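Side-chain contacts in F420-dependent methylenetetrahydromethanopterin dehydrogenase (PDB 1QV9), which catalyses the reversible, coenzyme F420-dependent interconversion of methenyl- and methylene-tetrahydromethanopterin on the methanogenic route from carbon dioxide: residues M22-R27 with A160-I165; M145-A150 with E239-A244. All blocks are in the same frame, centred on the assembly; numbering follows the deposited sequence.

How the contacts relate
The two contacts illustrate how one chain combines an alpha/beta domain with a helix bundle. Contact 1 joins the loop after helix 15-19 to helix 153-169 beside the parallel sheet; contact 2 joins helix 134-150 to helix 227-257 in the bundle. Their centres lie 22 Å apart and their nearest atoms about 7 Å, without touching. Along the chain the segments alternate, 22-27, 145-150, 160-165 and then 239-244, so the two contacts are interleaved in sequence. Helices 134-150 and 153-169 are consecutive, and this pair carries the chain from the bundle contact to the sheet contact. Both contacts also reach the second subunit, and contact 2 a third as well, which places them near interfaces of the hexamer.

Contact 1 (M22-R27 with A160-I165); sequences MLLDER and AFDELI
Leu24 straddles the CB of Phe161 with both branches of its isobutyl group, CD2 at 3.6 Å and CD1 at 3.7 Å from that carbon. The site belongs to an alpha/beta domain with a parallel sheet, where a turn following helix 15-19 packs on helix 153-169. Each leucine methyl has a further neighbour: CD1 meets CD1 of Ile165 at 4.1 Å, one helical turn beyond Phe161, while CD2 lies 4.1 Å from OD2 of Asp162. Two torsions together turn the fork to the helix: CG stands anti to the carbonyl carbon (chi1 -49°), and CD1 is anti to CA (chi2 180°). The Phe161 ring takes little part, its end leading away from the loop, and CD1 of Leu24 approaches its CG obliquely. Phe8 and Phe35, on strands 4-10 and 33-39, pack on Leu24, while Phe67 of strand 67-71 touches both Phe161 and Ile165, so the leucine is enclosed between sheet and helix.

Polar groups border this apolar patch. The buried carboxylate of Asp162 is hydrogen-bonded through OD1 to His266 NE2 and forms a salt bridge through OD2 with Arg30, which also bonds Leu24 O. His266 ND1 is hydrogen-bonded to Glu26 OE2, and the other carboxylate oxygen, Glu26 OE1, forms a salt bridge with Arg27 NH2 at 2.7 Å, met on its anti side and 29° out of the carboxylate plane.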
loop_
_atom_site.group_PDB
_atom_site.type_symbol
_atom_site.label_atom_id
_atom_site.label_comp_id
_atom_site.label_asym_id
_atom_site.label_seq_id
_atom_site.Cartn_x
_atom_site.Cartn_y
_atom_site.Cartn_z
HETATM N N MSE A 22 -24.004 3.154 -21.063
HETATM C CA MSE A 22 -24.153 2.048 -20.136
HETATM C C MSE A 22 -24.527 2.459 -18.725
HETATM O O MSE A 22 -25.095 1.658 -17.972
HETATM C CB MSE A 22 -22.899 1.179 -20.156
HETATM C CG MSE A 22 -22.751 0.584 -21.531
HETATM SE SE MSE A 22 -21.296 -0.630 -21.707
HETATM C CE MSE A 22 -19.863 0.607 -21.833
ATOM N N LEU A 23 -24.206 3.690 -18.349
ATOM C CA LEU A 23 -24.583 4.183 -17.025
ATOM C C LEU A 23 -26.098 4.283 -16.895
ATOM O O LEU A 23 -26.619 4.411 -15.774
ATOM C CB LEU A 23 -23.993 5.583 -16.788
ATOM C CG LEU A 23 -22.470 5.658 -16.708
ATOM C CD1 LEU A 23 -22.069 7.160 -16.785
ATOM C CD2 LEU A 23 -21.959 4.997 -15.445
ATOM N N LEU A 24 -26.803 4.223 -18.017
ATOM C CA LEU A 24 -28.271 4.346 -17.985
ATOM C C LEU A 24 -29.030 2.992 -17.912
ATOM O O LEU A 24 -30.240 2.961 -17.680
ATOM C CB LEU A 24 -28.728 5.152 -19.203
ATOM C CG LEU A 24 -27.948 6.461 -19.391
ATOM C CD1 LEU A 24 -28.435 7.227 -20.619
ATOM C CD2 LEU A 24 -28.098 7.307 -18.106
ATOM N N ASP A 25 -28.348 1.863 -18.076
ATOM C CA ASP A 25 -29.075 0.565 -18.027
ATOM C C ASP A 25 -28.005 -0.459 -17.647
ATOM O O ASP A 25 -27.666 -1.383 -18.430
ATOM C CB ASP A 25 -29.643 0.310 -19.419
ATOM C CG ASP A 25 -30.517 -0.909 -19.494
ATOM O OD1 ASP A 25 -30.986 -1.391 -18.423
ATOM O OD2 ASP A 25 -30.747 -1.351 -20.650
ATOM N N GLU A 26 -27.507 -0.307 -16.417
ATOM C CA GLU A 26 -26.377 -1.078 -15.971
ATOM C C GLU A 26 -26.471 -2.583 -15.999
ATOM O O GLU A 26 -25.444 -3.261 -16.090
ATOM C CB GLU A 26 -25.929 -0.600 -14.584
ATOM C CG GLU A 26 -26.925 -0.902 -13.441
ATOM C CD GLU A 26 -28.064 0.110 -13.317
ATOM O OE1 GLU A 26 -28.786 0.028 -12.298
ATOM O OE2 GLU A 26 -28.240 0.980 -14.191
ATOM N N ARG A 27 -27.681 -3.116 -15.927
ATOM C CA ARG A 27 -27.857 -4.574 -15.966
ATOM C C ARG A 27 -28.692 -4.986 -17.192
ATOM O O ARG A 27 -29.114 -6.142 -17.283
ATOM C CB ARG A 27 -28.538 -5.067 -14.668
ATOM C CG ARG A 27 -27.666 -4.966 -13.388
ATOM C CD ARG A 27 -28.502 -5.257 -12.130
ATOM N NE ARG A 27 -29.763 -4.552 -12.316
ATOM C CZ ARG A 27 -29.950 -3.267 -12.053
ATOM N NH1 ARG A 27 -31.128 -2.723 -12.325
ATOM N NH2 ARG A 27 -29.005 -2.542 -11.451
ATOM N N ALA A 160 -28.358 13.420 -14.929
ATOM C CA ALA A 160 -28.752 14.329 -15.991
ATOM C C ALA A 160 -29.496 13.606 -17.113
ATOM O O ALA A 160 -30.499 14.105 -17.646
ATOM C CB ALA A 160 -27.534 15.048 -16.563
ATOM N N PHE A 161 -29.004 12.430 -17.502
ATOM C CA PHE A 161 -29.671 11.692 -18.560
ATOM C C PHE A 161 -30.941 11.036 -18.097
ATOM O O PHE A 161 -31.882 10.945 -18.882
ATOM C CB PHE A 161 -28.704 10.660 -19.196
ATOM C CG PHE A 161 -27.813 11.257 -20.231
ATOM C CD1 PHE A 161 -26.452 11.335 -20.023
ATOM C CD2 PHE A 161 -28.352 11.822 -21.380
ATOM C CE1 PHE A 161 -25.612 11.983 -20.944
ATOM C CE2 PHE A 161 -27.538 12.472 -22.300
ATOM C CZ PHE A 161 -26.157 12.554 -22.083
ATOM N N ASP A 162 -31.004 10.603 -16.843
ATOM C CA ASP A 162 -32.238 9.991 -16.348
ATOM C C ASP A 162 -33.368 11.048 -16.360
ATOM O O ASP A 162 -34.510 10.714 -16.684
ATOM C CB ASP A 162 -32.019 9.413 -14.957
ATOM C CG ASP A 162 -31.456 7.970 -15.005
ATOM O OD1 ASP A 162 -30.858 7.526 -14.006
ATOM O OD2 ASP A 162 -31.655 7.282 -16.039
ATOM N N GLU A 163 -33.043 12.296 -16.029
ATOM C CA GLU A 163 -34.030 13.388 -16.056
ATOM C C GLU A 163 -34.518 13.611 -17.503
ATOM O O GLU A 163 -35.721 13.767 -17.769
ATOM C CB GLU A 163 -33.393 14.674 -15.516
ATOM C CG GLU A 163 -34.315 15.906 -15.523
ATOM C CD GLU A 163 -33.563 17.208 -15.222
ATOM O OE1 GLU A 163 -32.881 17.282 -14.177
ATOM O OE2 GLU A 163 -33.656 18.160 -16.031
ATOM N N LEU A 164 -33.592 13.625 -18.458
ATOM C CA LEU A 164 -33.948 13.816 -19.859
ATOM C C LEU A 164 -34.810 12.643 -20.374
ATOM O O LEU A 164 -35.746 12.840 -21.169
ATOM C CB LEU A 164 -32.660 13.943 -20.682
ATOM C CG LEU A 164 -32.759 14.640 -22.037
ATOM C CD1 LEU A 164 -33.237 16.091 -21.865
ATOM C CD2 LEU A 164 -31.381 14.587 -22.711
ATOM N N ILE A 165 -34.504 11.432 -19.919
ATOM C CA ILE A 165 -35.266 10.259 -20.320
ATOM C C ILE A 165 -36.700 10.386 -19.804
ATOM O O ILE A 165 -37.635 10.008 -20.520
ATOM C CB ILE A 165 -34.624 8.957 -19.806
ATOM C CG1 ILE A 165 -33.398 8.654 -20.681
ATOM C CG2 ILE A 165 -35.632 7.789 -19.855
ATOM C CD1 ILE A 165 -32.472 7.664 -20.082
#

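Contact 2 (M145-A150 with E239-A244); sequences MKVLAA and EMMRKA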
loop_
_atom_site.group_PDB
_atom_site.type_symbol
_atom_site.label_atom_id
_atom_site.label_comp_id
_atom_site.label_asym_id
_atom_site.label_seq_id
_atom_site.Cartn_x
_atom_site.Cartn_y
_atom_site.Cartn_z
HETATM N N MSE A 145 -11.355 5.889 -15.695
HETATM C CA MSE A 145 -12.706 5.348 -15.410
HETATM C C MSE A 145 -12.897 5.195 -13.903
HETATM O O MSE A 145 -13.985 5.512 -13.355
HETATM C CB MSE A 145 -12.883 3.992 -16.109
HETATM C CG MSE A 145 -14.292 3.460 -15.952
HETATM SE SE MSE A 145 -14.473 1.790 -16.979
HETATM C CE MSE A 145 -13.994 2.526 -18.722
ATOM N N LYS A 146 -11.870 4.705 -13.207
ATOM C CA LYS A 146 -11.986 4.549 -11.749
ATOM C C LYS A 146 -12.203 5.931 -11.106
ATOM O O LYS A 146 -13.023 6.103 -10.199
ATOM C CB LYS A 146 -10.705 3.886 -11.196
ATOM C CG LYS A 146 -10.591 3.819 -9.695
ATOM C CD LYS A 146 -11.795 3.158 -9.070
ATOM C CE LYS A 146 -11.577 2.982 -7.581
ATOM N NZ LYS A 146 -12.747 2.412 -6.899
ATOM N N VAL A 147 -11.441 6.929 -11.558
ATOM C CA VAL A 147 -11.619 8.266 -11.002
ATOM C C VAL A 147 -13.033 8.788 -11.243
ATOM O O VAL A 147 -13.703 9.223 -10.296
ATOM C CB VAL A 147 -10.590 9.240 -11.643
ATOM C CG1 VAL A 147 -10.937 10.726 -11.267
ATOM C CG2 VAL A 147 -9.193 8.879 -11.176
ATOM N N LEU A 148 -13.493 8.743 -12.485
ATOM C CA LEU A 148 -14.823 9.299 -12.790
ATOM C C LEU A 148 -15.951 8.547 -12.081
ATOM O O LEU A 148 -16.975 9.149 -11.704
ATOM C CB LEU A 148 -15.046 9.338 -14.312
ATOM C CG LEU A 148 -14.000 10.199 -15.038
ATOM C CD1 LEU A 148 -14.280 10.178 -16.510
ATOM C CD2 LEU A 148 -14.074 11.657 -14.534
ATOM N N ALA A 149 -15.763 7.257 -11.858
ATOM C CA ALA A 149 -16.805 6.471 -11.193
ATOM C C ALA A 149 -16.775 6.668 -9.694
ATOM O O ALA A 149 -17.770 7.116 -9.111
ATOM C CB ALA A 149 -16.622 4.978 -11.548
ATOM N N ALA A 150 -15.651 6.367 -9.050
ATOM C CA ALA A 150 -15.565 6.434 -7.596
ATOM C C ALA A 150 -15.689 7.822 -6.979
ATOM O O ALA A 150 -16.002 7.942 -5.804
ATOM C CB ALA A 150 -14.294 5.697 -7.106
ATOM N N GLU A 239 1.446 8.972 -14.680
ATOM C CA GLU A 239 1.709 8.666 -13.272
ATOM C C GLU A 239 0.744 9.477 -12.390
ATOM O O GLU A 239 0.299 8.985 -11.349
ATOM C CB GLU A 239 3.163 8.966 -12.854
ATOM C CG GLU A 239 4.214 8.145 -13.609
ATOM C CD GLU A 239 4.256 6.656 -13.240
ATOM O OE1 GLU A 239 4.804 5.877 -14.060
ATOM O OE2 GLU A 239 3.773 6.288 -12.126
HETATM N N MSE A 240 0.433 10.718 -12.767
HETATM C CA MSE A 240 -0.517 11.537 -11.992
HETATM C C MSE A 240 -1.886 10.862 -11.969
HETATM O O MSE A 240 -2.508 10.797 -10.894
HETATM C CB MSE A 240 -0.655 12.918 -12.620
HETATM C CG MSE A 240 0.616 13.686 -12.453
HETATM SE SE MSE A 240 0.564 15.348 -13.545
HETATM C CE MSE A 240 -0.819 16.272 -12.557
HETATM N N MSE A 241 -2.329 10.410 -13.133
HETATM C CA MSE A 241 -3.665 9.801 -13.234
HETATM C C MSE A 241 -3.742 8.511 -12.413
HETATM O O MSE A 241 -4.798 8.231 -11.808
HETATM C CB MSE A 241 -4.042 9.551 -14.684
HETATM C CG MSE A 241 -5.483 9.079 -14.857
HETATM SE SE MSE A 241 -6.859 10.385 -14.270
HETATM C CE MSE A 241 -6.717 11.614 -15.801
ATOM N N ARG A 242 -2.657 7.749 -12.381
ATOM C CA ARG A 242 -2.645 6.510 -11.572
ATOM C C ARG A 242 -2.830 6.884 -10.086
ATOM O O ARG A 242 -3.553 6.191 -9.346
ATOM C CB ARG A 242 -1.329 5.751 -11.808
ATOM C CG ARG A 242 -1.039 4.616 -10.829
ATOM C CD ARG A 242 0.144 3.827 -11.383
ATOM N NE ARG A 242 0.540 2.740 -10.481
ATOM C CZ ARG A 242 1.358 2.892 -9.442
ATOM N NH1 ARG A 242 1.671 1.842 -8.664
ATOM N NH2 ARG A 242 1.904 4.081 -9.164
ATOM N N LYS A 243 -2.231 7.976 -9.606
ATOM C CA LYS A 243 -2.424 8.383 -8.212
ATOM C C LYS A 243 -3.815 8.966 -7.953
ATOM O O LYS A 243 -4.345 8.857 -6.846
ATOM C CB LYS A 243 -1.349 9.394 -7.771
ATOM C CG LYS A 243 0.007 8.688 -7.600
ATOM C CD LYS A 243 -0.118 7.482 -6.634
ATOM C CE LYS A 243 1.227 6.865 -6.231
ATOM N NZ LYS A 243 1.877 6.260 -7.393
ATOM N N ALA A 244 -4.393 9.632 -8.956
ATOM C CA ALA A 244 -5.743 10.139 -8.800
ATOM C C ALA A 244 -6.659 8.903 -8.624
ATOM O O ALA A 244 -7.571 8.971 -7.811
ATOM C CB ALA A 244 -6.180 10.990 -10.046
#
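Val147 reaches Met241 and Ala244 through one methyl, CG2, and the contact between the two helices is wholly apolar in its side chains. That methyl rests against the CB and carbonyl group of Ala244, 3.8 Å from CB and closer still to the backbone, at 3.6 Å from Ala244 C and 3.7 Å from Ala244 O. With only a methyl as the side chain of Ala244, the valine methyl lies against the main chain of the facing helix, and the nearest CA atoms, those of Val147 and Ala244, are 6.5 Å apart. Beside them stands the selenium of Met241, a selenomethionine, with SE 4.2 Å from Val147 CG2. Its chain starts with CG anti to the backbone N (chi1 -173°) and then bends at both following torsions, which carries SE toward helix 134-150, where Tyr140, Asp143 and Leu144 pack on the residue too.

These helices belong to the helix bundle of the enzyme, beside helix 197-223, from which Leu207 adds to the surroundings of Val147, as does Ala245, next along helix 227-257.

Charged groups lie on the far side of helix 227-257 and work between chains: Arg242 forms salt bridges through NH1 with Asp249 of the second subunit and through NH2 with Glu250 OE1 of the third, an oxygen that Lys243 NZ also pairs with, while Glu239 is divided likewise, OE1 bound to Lys256 of the second subunit and OE2 to Lys202 of the third.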